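Local coordinates for putative phosphoglycolate phosphatase (Lactobacillus delbrueckii, PDB 2HI0), which probably hydrolyses 2-phosphoglycolate to glycolate and phosphate, as a member of the haloacid dehalogenase (HAD) superfamily, at residues A[185-191]-A[203-208]; A[7-12]-A[129-135]; A[163-167]-A[193-197]. The contacts are given in a common frame with arbitrary orientation. Residue numbers count along the deposited sequence, not the author numbering.

Interactions 1 and 2 supply the sodium ligands at the C-terminal ends of the strands of the parallel sheet of the HAD core; interaction 3 lies next to them. Interaction 2 pairs strands 6-9 and 128-133. Interaction 1 pairs strands 185-189 and 204-208. The two contacts make up four neighbouring strands (128-133, 6-9, 185-189, 204-208) of one sheet, with centres about 10 Å apart. Interaction 3 sets the loop of K165 against helix 192-200, about 11 Å from each of the others between centres. That helix connects the two strands of interaction 1. Along the chain, interaction 2 closes first, and the segments of interactions 3 and 1 then alternate. Adjacent strands 6-9 and 185-189 end side by side, which brings D10, D12 and D190 to one sodium. K165 makes a salt bridge with D10.

Interaction 1 of 3, residues A[185-191]-A[203-208]; sequences CVYIGDS and MDEIAV. With NA (sodium ion), chain C.
Strands 185-189 and 204-208 run parallel, with axes 4.6 Å apart at closest approach and 26° between their directions. Y187 pairs with E205, I188 with I206 and G189 with A207. Four hydrogen bonds set this register: Y187 N to D204 O (2.9 Å), I206 N to Y187 O (2.9 Å), G189 N to I206 O (3.0 Å) and V208 N to G189 O (3.0 Å). Water 1 bridges C185 O (2.7 Å) and D204 N (3.0 Å).

V186, I188 and I206 share one face; helix 230-238 packs on I188 and I206. V186 CG2 meets I206 CD1 at 3.7 Å, and I188 CG2 meets V208 CG1 at 3.7 Å. Y187 and E205 (both chi1 t) lie on the other face. The SE of selenomethionine M203 sits 4.0 Å from Y187 CB. Y187 OH hydrogen-bonds with V132 O and K165 NZ. Water 2 bridges E205 OE2 (2.7 Å) and S191 O (2.9 Å).

Past the strand, D190 (chi1 p) binds sodium through OD1 at 2.3 Å, and its OD2 accepts from F212 N. S191 is the N-cap of helix 192-200. This is a beta-alpha-beta unit of the Rossmann-like HAD core, with an acidic metal ligand just past its first strand.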
loop_
_atom_site.group_PDB
_atom_site.type_symbol
_atom_site.label_atom_id
_atom_site.label_comp_id
_atom_site.label_asym_id
_atom_site.label_seq_id
_atom_site.Cartn_x
_atom_site.Cartn_y
_atom_site.Cartn_z
ATOM N N CYS A 185 -16.946 6.227 6.729
ATOM C CA CYS A 185 -15.558 6.126 6.256
ATOM C C CYS A 185 -15.497 5.400 4.900
ATOM O O CYS A 185 -16.317 4.533 4.618
ATOM C CB CYS A 185 -14.697 5.339 7.253
ATOM S SG CYS A 185 -14.453 6.114 8.805
ATOM N N VAL A 186 -14.529 5.764 4.057
ATOM C CA VAL A 186 -14.231 4.972 2.870
ATOM C C VAL A 186 -12.703 4.733 2.808
ATOM O O VAL A 186 -11.916 5.576 3.214
ATOM C CB VAL A 186 -14.788 5.646 1.575
ATOM C CG1 VAL A 186 -14.124 7.003 1.332
ATOM C CG2 VAL A 186 -14.639 4.737 0.342
ATOM N N TYR A 187 -12.331 3.544 2.374
ATOM C CA TYR A 187 -10.928 3.185 2.227
ATOM C C TYR A 187 -10.634 3.180 0.733
ATOM O O TYR A 187 -11.421 2.675 -0.058
ATOM C CB TYR A 187 -10.640 1.805 2.845
ATOM C CG TYR A 187 -9.159 1.585 3.042
ATOM C CD1 TYR A 187 -8.474 2.009 4.183
ATOM C CD2 TYR A 187 -8.415 1.071 1.998
ATOM C CE1 TYR A 187 -7.078 1.867 4.281
ATOM C CE2 TYR A 187 -7.036 0.920 2.100
ATOM C CZ TYR A 187 -6.382 1.319 3.238
ATOM O OH TYR A 187 -4.994 1.179 3.288
ATOM N N ILE A 188 -9.488 3.709 0.350
ATOM C CA ILE A 188 -9.116 3.888 -1.072
ATOM C C ILE A 188 -7.786 3.184 -1.280
ATOM O O ILE A 188 -6.815 3.464 -0.594
ATOM C CB ILE A 188 -8.966 5.338 -1.445
ATOM C CG1 ILE A 188 -10.253 6.144 -1.144
ATOM C CG2 ILE A 188 -8.508 5.457 -2.929
ATOM C CD1 ILE A 188 -10.107 6.998 0.092
ATOM N N GLY A 189 -7.727 2.271 -2.240
ATOM C CA GLY A 189 -6.436 1.600 -2.499
ATOM C C GLY A 189 -6.371 0.899 -3.852
ATOM O O GLY A 189 -7.351 0.893 -4.592
ATOM N N ASP A 190 -5.210 0.327 -4.173
ATOM C CA ASP A 190 -4.973 -0.240 -5.490
ATOM C C ASP A 190 -4.866 -1.777 -5.529
ATOM O O ASP A 190 -4.553 -2.328 -6.574
ATOM C CB ASP A 190 -3.663 0.338 -6.045
ATOM C CG ASP A 190 -2.441 -0.082 -5.207
ATOM O OD1 ASP A 190 -2.580 -0.164 -3.964
ATOM O OD2 ASP A 190 -1.341 -0.351 -5.748
ATOM N N SER A 191 -5.123 -2.444 -4.410
ATOM C CA SER A 191 -4.907 -3.881 -4.355
ATOM C C SER A 191 -6.027 -4.647 -3.661
ATOM O O SER A 191 -6.951 -4.081 -3.035
ATOM C CB SER A 191 -3.577 -4.168 -3.666
ATOM O OG SER A 191 -3.726 -4.175 -2.250
HETATM N N MSE A 203 -16.199 -1.015 6.448
HETATM C CA MSE A 203 -16.351 0.221 5.671
HETATM C C MSE A 203 -16.287 -0.031 4.159
HETATM O O MSE A 203 -15.826 -1.076 3.682
HETATM C CB MSE A 203 -15.314 1.230 6.097
HETATM C CG MSE A 203 -13.937 0.827 5.737
HETATM SE SE MSE A 203 -12.652 2.186 6.337
HETATM C CE MSE A 203 -12.913 2.162 8.187
ATOM N N ASP A 204 -16.843 0.925 3.416
ATOM C CA ASP A 204 -16.818 0.900 1.964
ATOM C C ASP A 204 -15.391 1.067 1.447
ATOM O O ASP A 204 -14.490 1.556 2.134
ATOM C CB ASP A 204 -17.679 2.064 1.393
ATOM C CG ASP A 204 -19.172 1.936 1.688
ATOM O OD1 ASP A 204 -19.617 0.889 2.167
ATOM O OD2 ASP A 204 -19.939 2.893 1.419
ATOM N N GLU A 205 -15.222 0.705 0.178
ATOM C CA GLU A 205 -13.911 0.774 -0.506
ATOM C C GLU A 205 -14.035 1.280 -1.942
ATOM O O GLU A 205 -14.983 0.961 -2.653
ATOM C CB GLU A 205 -13.189 -0.602 -0.489
ATOM C CG GLU A 205 -11.671 -0.564 -0.642
ATOM C CD GLU A 205 -11.118 -0.912 -2.051
ATOM O OE1 GLU A 205 -11.871 -1.148 -3.041
ATOM O OE2 GLU A 205 -9.850 -0.952 -2.129
ATOM N N ILE A 206 -13.076 2.093 -2.347
ATOM C CA ILE A 206 -12.916 2.542 -3.711
ATOM C C ILE A 206 -11.541 2.045 -4.167
ATOM O O ILE A 206 -10.538 2.157 -3.398
ATOM C CB ILE A 206 -12.983 4.097 -3.790
ATOM C CG1 ILE A 206 -14.338 4.611 -3.344
ATOM C CG2 ILE A 206 -12.598 4.584 -5.193
ATOM C CD1 ILE A 206 -14.321 6.138 -3.038
ATOM N N ALA A 207 -11.513 1.440 -5.355
ATOM C CA ALA A 207 -10.275 0.943 -5.947
ATOM C C ALA A 207 -9.791 1.887 -7.054
ATOM O O ALA A 207 -10.590 2.435 -7.795
ATOM C CB ALA A 207 -10.466 -0.520 -6.515
ATOM N N VAL A 208 -8.487 2.094 -7.152
ATOM C CA VAL A 208 -7.880 2.945 -8.178
ATOM C C VAL A 208 -7.132 2.024 -9.159
ATOM O O VAL A 208 -6.622 0.981 -8.764
ATOM C CB VAL A 208 -6.956 4.044 -7.546
ATOM C CG1 VAL A 208 -7.766 4.784 -6.473
ATOM C CG2 VAL A 208 -5.618 3.480 -6.980
HETATM NA NA NA C . -0.888 -0.250 -2.352
HETATM O O HOH W 1 -18.450 2.936 4.963
HETATM O O HOH W 2 -8.461 -1.859 -4.218
HETATM O O HOH W 3 -2.252 -2.402 -1.483
#

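Interaction 2 of 3, residues A[7-12]-A[129-135]; sequences AIFDMD and LAVVSNK. With NA (sodium ion), chain C.
Backbone bonding joins strand 7-9 to strand 129-133 in parallel, with axes 4.5 Å apart at closest approach and crossing at -32°. A7 pairs with L129, I8 with A130 and F9 with V131. A130 N donates to A7 O (3.0 Å), F9 N to A130 O (2.8 Å) and V132 N to F9 O (3.0 Å).

Among apolar contacts, I8 CG2 meets V132 CG2 at 3.8 Å. On the other face, F9 (chi1 m) puts CE1 4.1 Å from L129 CD2. Selenomethionine M11 extends (chi1 t, chi2 t), with SE 3.7 Å from K135 CE.

Past the strand ends, K135 NZ makes a salt bridge to D12 OD1 (2.7 Å), which is also hydrogen-bonded with T18 OG1. S133 OG accepts from K135 N (3.0 Å), an ST turn. Water 4 joins D10 OD1, D12 N, D12 OD2 and S133 OG. Water 5 links D10 OD1 (2.5 Å) to N134 N (2.8 Å).

Sodium is held by D10 OD2 (2.1 Å), D12 O (2.5 Å), water 3 (2.7 Å) and D190. D10 OD1 also makes a salt bridge with K165 NZ. D10 and D12 fit the HAD DxDx(T/V) motif, consistent with D10 as the family's nucleophile.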
loop_
_atom_site.group_PDB
_atom_site.type_symbol
_atom_site.label_atom_id
_atom_site.label_comp_id
_atom_site.label_asym_id
_atom_site.label_seq_id
_atom_site.Cartn_x
_atom_site.Cartn_y
_atom_site.Cartn_z
ATOM N N ALA A 7 -11.803 9.864 4.576
ATOM C CA ALA A 7 -11.248 9.089 3.436
ATOM C C ALA A 7 -9.878 8.639 3.890
ATOM O O ALA A 7 -9.042 9.454 4.260
ATOM C CB ALA A 7 -11.140 9.949 2.129
ATOM N N ILE A 8 -9.709 7.322 3.909
ATOM C CA ILE A 8 -8.518 6.645 4.415
ATOM C C ILE A 8 -7.849 6.005 3.202
ATOM O O ILE A 8 -8.455 5.147 2.535
ATOM C CB ILE A 8 -8.887 5.586 5.453
ATOM C CG1 ILE A 8 -9.718 6.182 6.574
ATOM C CG2 ILE A 8 -7.612 4.962 6.038
ATOM C CD1 ILE A 8 -10.283 5.052 7.518
ATOM N N PHE A 9 -6.617 6.441 2.911
ATOM C CA PHE A 9 -5.893 6.051 1.708
ATOM C C PHE A 9 -4.732 5.104 2.041
ATOM O O PHE A 9 -3.977 5.300 3.011
ATOM C CB PHE A 9 -5.245 7.253 1.030
ATOM C CG PHE A 9 -6.221 8.287 0.544
ATOM C CD1 PHE A 9 -6.769 9.206 1.413
ATOM C CD2 PHE A 9 -6.636 8.286 -0.765
ATOM C CE1 PHE A 9 -7.662 10.147 0.959
ATOM C CE2 PHE A 9 -7.528 9.260 -1.211
ATOM C CZ PHE A 9 -8.037 10.157 -0.342
ATOM N N ASP A 10 -4.573 4.108 1.197
ATOM C CA ASP A 10 -3.265 3.409 1.085
ATOM C C ASP A 10 -2.246 4.386 0.437
ATOM O O ASP A 10 -2.622 5.431 -0.114
ATOM C CB ASP A 10 -3.406 2.167 0.222
ATOM C CG ASP A 10 -2.176 1.276 0.271
ATOM O OD1 ASP A 10 -1.457 1.214 1.294
ATOM O OD2 ASP A 10 -1.919 0.651 -0.766
HETATM N N MSE A 11 -0.955 4.109 0.570
HETATM C CA MSE A 11 0.096 4.976 0.048
HETATM C C MSE A 11 0.594 4.480 -1.322
HETATM O O MSE A 11 0.386 5.182 -2.337
HETATM C CB MSE A 11 1.251 5.096 1.047
HETATM C CG MSE A 11 2.419 5.844 0.512
HETATM SE SE MSE A 11 3.594 6.414 1.910
HETATM C CE MSE A 11 2.786 8.053 2.553
ATOM N N ASP A 12 1.234 3.298 -1.336
ATOM C CA ASP A 12 1.857 2.748 -2.553
ATOM C C ASP A 12 0.842 2.530 -3.653
ATOM O O ASP A 12 -0.181 1.900 -3.408
ATOM C CB ASP A 12 2.537 1.402 -2.283
ATOM C CG ASP A 12 3.755 1.509 -1.446
ATOM O OD1 ASP A 12 4.734 2.133 -1.844
ATOM O OD2 ASP A 12 3.753 0.892 -0.353
ATOM N N LEU A 129 -8.879 13.265 6.335
ATOM C CA LEU A 129 -8.017 12.482 5.473
ATOM C C LEU A 129 -6.973 11.749 6.304
ATOM O O LEU A 129 -6.412 12.267 7.226
ATOM C CB LEU A 129 -7.313 13.334 4.432
ATOM C CG LEU A 129 -8.134 14.303 3.563
ATOM C CD1 LEU A 129 -7.138 15.153 2.693
ATOM C CD2 LEU A 129 -9.184 13.541 2.692
ATOM N N ALA A 130 -6.734 10.498 5.953
ATOM C CA ALA A 130 -5.745 9.623 6.638
ATOM C C ALA A 130 -5.030 8.725 5.649
ATOM O O ALA A 130 -5.504 8.498 4.535
ATOM C CB ALA A 130 -6.430 8.788 7.736
ATOM N N VAL A 131 -3.855 8.262 6.067
ATOM C CA VAL A 131 -3.055 7.253 5.367
ATOM C C VAL A 131 -2.855 6.078 6.319
ATOM O O VAL A 131 -2.477 6.264 7.464
ATOM C CB VAL A 131 -1.675 7.769 4.965
ATOM C CG1 VAL A 131 -0.818 6.608 4.282
ATOM C CG2 VAL A 131 -1.787 8.979 4.101
ATOM N N VAL A 132 -3.186 4.898 5.839
ATOM C CA VAL A 132 -2.929 3.642 6.555
ATOM C C VAL A 132 -2.340 2.691 5.516
ATOM O O VAL A 132 -2.994 2.311 4.537
ATOM C CB VAL A 132 -4.188 3.086 7.239
ATOM C CG1 VAL A 132 -3.881 1.712 7.886
ATOM C CG2 VAL A 132 -4.714 4.080 8.264
ATOM N N SER A 133 -1.090 2.313 5.719
ATOM C CA SER A 133 -0.258 1.648 4.688
ATOM C C SER A 133 0.558 0.493 5.313
ATOM O O SER A 133 1.001 0.574 6.462
ATOM C CB SER A 133 0.684 2.704 4.118
ATOM O OG SER A 133 1.686 2.177 3.277
ATOM N N ASN A 134 0.825 -0.532 4.506
ATOM C CA ASN A 134 1.739 -1.629 4.893
ATOM C C ASN A 134 3.203 -1.292 4.633
ATOM O O ASN A 134 4.069 -2.081 5.001
ATOM C CB ASN A 134 1.409 -2.973 4.163
ATOM C CG ASN A 134 0.312 -3.783 4.888
ATOM O OD1 ASN A 134 -0.004 -3.494 6.054
ATOM N ND2 ASN A 134 -0.268 -4.757 4.190
ATOM N N LYS A 135 3.473 -0.091 4.119
ATOM C CA LYS A 135 4.854 0.425 4.054
ATOM C C LYS A 135 5.382 0.624 5.477
ATOM O O LYS A 135 4.626 1.063 6.358
ATOM C CB LYS A 135 4.892 1.738 3.291
ATOM C CG LYS A 135 6.288 2.348 3.190
ATOM C CD LYS A 135 6.275 3.691 2.398
ATOM C CE LYS A 135 5.747 3.587 0.973
ATOM N NZ LYS A 135 6.481 2.594 0.126
HETATM NA NA NA C . -0.888 -0.250 -2.352
HETATM O O HOH W 4 1.114 1.524 0.879
HETATM O O HOH W 5 -0.472 -0.975 2.081
HETATM O O HOH W 6 6.132 -0.394 0.747
HETATM O O HOH W 3 -2.252 -2.402 -1.483
#

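Interaction 3 of 3, residues A[163-167]-A[193-197]; sequences RRKPA and IDIQT
K165 lays its CB 3.8 Å from I193 CG2 and 3.3 Å from T197 OG1, and its chain runs on to an acidic partner. In the Rossmann-like HAD core, the cis-proline turn before helix 169-178 packs on helix 192-200. Segment 163-167 has no regular secondary structure and lies between strand 154-158 and helix 169-178. Segment 193-197 is part of helix 192-200. The closest CA atoms are those of P166 and T197, 4.2 Å apart.

K165 (chi1 m, chi2 t, chi3 p, chi4 t) points toward the helix. Its NZ forms a salt bridge with D194 OD1 at 2.7 Å. NZ also has a salt bridge with D10 and a hydrogen bond with Y187, while K165 N donates to N134. The lysine therefore joins the helix to the metal-binding loop. This position is consistent with the conserved lysine of HAD phosphatases, which balances the charge of the active-site carboxylates. D194 OD2 accepts from S191 N at the start of the helix.

P166 follows a cis peptide bond and also points toward the helix. Its CD lies 4.1 Å from I193 CG2, and its CG lies 3.5 Å from Q196 OE1. Its carbonyl oxygen accepts from N200. A167 N donates to R164 O (3.0 Å), closing a type VI beta turn with P166 at its third position. R164 NH1 donates to K165 O (2.9 Å).

T197 (chi1 m) turns its hydroxyl back along its own helix. OG1 donates to I193 O at 2.7 Å and lies 3.3 Å from P166 CA.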
loop_
_atom_site.group_PDB
_atom_site.type_symbol
_atom_site.label_atom_id
_atom_site.label_comp_id
_atom_site.label_asym_id
_atom_site.label_seq_id
_atom_site.Cartn_x
_atom_site.Cartn_y
_atom_site.Cartn_z
ATOM N N ARG A 163 -0.423 -5.893 13.977
ATOM C CA ARG A 163 -0.767 -6.598 12.729
ATOM C C ARG A 163 -0.888 -5.676 11.496
ATOM O O ARG A 163 -1.479 -4.582 11.556
ATOM C CB ARG A 163 -2.033 -7.448 12.864
ATOM C CG ARG A 163 -1.930 -8.515 13.904
ATOM C CD ARG A 163 -3.109 -9.411 13.908
ATOM N NE ARG A 163 -4.372 -8.732 14.268
ATOM C CZ ARG A 163 -5.547 -9.352 14.387
ATOM N NH1 ARG A 163 -5.637 -10.648 14.126
ATOM N NH2 ARG A 163 -6.639 -8.682 14.694
ATOM N N ARG A 164 -0.338 -6.173 10.376
ATOM C CA ARG A 164 -0.438 -5.497 9.118
ATOM C C ARG A 164 -1.837 -5.620 8.540
ATOM O O ARG A 164 -2.622 -6.446 8.975
ATOM C CB ARG A 164 0.609 -6.067 8.166
ATOM C CG ARG A 164 0.329 -7.551 7.824
ATOM C CD ARG A 164 1.205 -7.971 6.640
ATOM N NE ARG A 164 1.094 -9.408 6.342
ATOM C CZ ARG A 164 0.188 -9.964 5.547
ATOM N NH1 ARG A 164 -0.770 -9.257 4.959
ATOM N NH2 ARG A 164 0.243 -11.270 5.338
ATOM N N LYS A 165 -2.110 -4.800 7.547
ATOM C CA LYS A 165 -3.328 -4.935 6.742
ATOM C C LYS A 165 -3.189 -6.322 6.073
ATOM O O LYS A 165 -2.068 -6.718 5.648
ATOM C CB LYS A 165 -3.417 -3.844 5.656
ATOM C CG LYS A 165 -3.573 -2.380 6.101
ATOM C CD LYS A 165 -3.003 -1.414 5.036
ATOM C CE LYS A 165 -3.758 -1.546 3.732
ATOM N NZ LYS A 165 -3.130 -0.752 2.625
ATOM N N PRO A 166 -4.302 -7.037 5.893
ATOM C CA PRO A 166 -5.693 -6.633 6.077
ATOM C C PRO A 166 -6.325 -6.878 7.440
ATOM O O PRO A 166 -7.548 -6.728 7.520
ATOM C CB PRO A 166 -6.403 -7.440 4.989
ATOM C CG PRO A 166 -5.670 -8.740 4.940
ATOM C CD PRO A 166 -4.218 -8.386 5.261
ATOM N N ALA A 167 -5.525 -7.144 8.499
ATOM C CA ALA A 167 -6.093 -7.128 9.857
ATOM C C ALA A 167 -6.660 -5.742 10.090
ATOM O O ALA A 167 -6.142 -4.762 9.513
ATOM C CB ALA A 167 -5.041 -7.450 10.933
ATOM N N ILE A 193 -5.520 -6.375 -1.005
ATOM C CA ILE A 193 -5.317 -6.171 0.443
ATOM C C ILE A 193 -6.185 -5.000 0.911
ATOM O O ILE A 193 -6.712 -5.047 2.030
ATOM C CB ILE A 193 -3.826 -5.945 0.787
ATOM C CG1 ILE A 193 -2.999 -7.137 0.311
ATOM C CG2 ILE A 193 -3.605 -5.586 2.293
ATOM C CD1 ILE A 193 -3.505 -8.431 0.847
ATOM N N ASP A 194 -6.328 -3.960 0.069
ATOM C CA ASP A 194 -7.186 -2.814 0.367
ATOM C C ASP A 194 -8.683 -3.185 0.374
ATOM O O ASP A 194 -9.417 -2.816 1.288
ATOM C CB ASP A 194 -6.862 -1.666 -0.591
ATOM C CG ASP A 194 -5.385 -1.302 -0.547
ATOM O OD1 ASP A 194 -4.828 -1.270 0.576
ATOM O OD2 ASP A 194 -4.770 -1.219 -1.610
ATOM N N ILE A 195 -9.081 -3.964 -0.629
ATOM C CA ILE A 195 -10.423 -4.548 -0.654
ATOM C C ILE A 195 -10.730 -5.281 0.666
ATOM O O ILE A 195 -11.772 -5.071 1.293
ATOM C CB ILE A 195 -10.616 -5.471 -1.883
ATOM C CG1 ILE A 195 -10.485 -4.670 -3.190
ATOM C CG2 ILE A 195 -11.994 -6.156 -1.852
ATOM C CD1 ILE A 195 -10.347 -5.449 -4.443
ATOM N N GLN A 196 -9.806 -6.153 1.079
ATOM C CA GLN A 196 -9.991 -6.920 2.298
ATOM C C GLN A 196 -9.963 -6.074 3.592
ATOM O O GLN A 196 -10.739 -6.289 4.536
ATOM C CB GLN A 196 -8.924 -7.985 2.361
ATOM C CG GLN A 196 -9.040 -9.015 1.248
ATOM C CD GLN A 196 -7.831 -9.928 1.220
ATOM O OE1 GLN A 196 -7.264 -10.265 2.286
ATOM N NE2 GLN A 196 -7.427 -10.352 0.017
ATOM N N THR A 197 -9.047 -5.132 3.630
ATOM C CA THR A 197 -8.904 -4.260 4.775
ATOM C C THR A 197 -10.246 -3.523 5.041
ATOM O O THR A 197 -10.722 -3.449 6.194
ATOM C CB THR A 197 -7.802 -3.246 4.517
ATOM O OG1 THR A 197 -6.535 -3.933 4.451
ATOM C CG2 THR A 197 -7.751 -2.209 5.650
#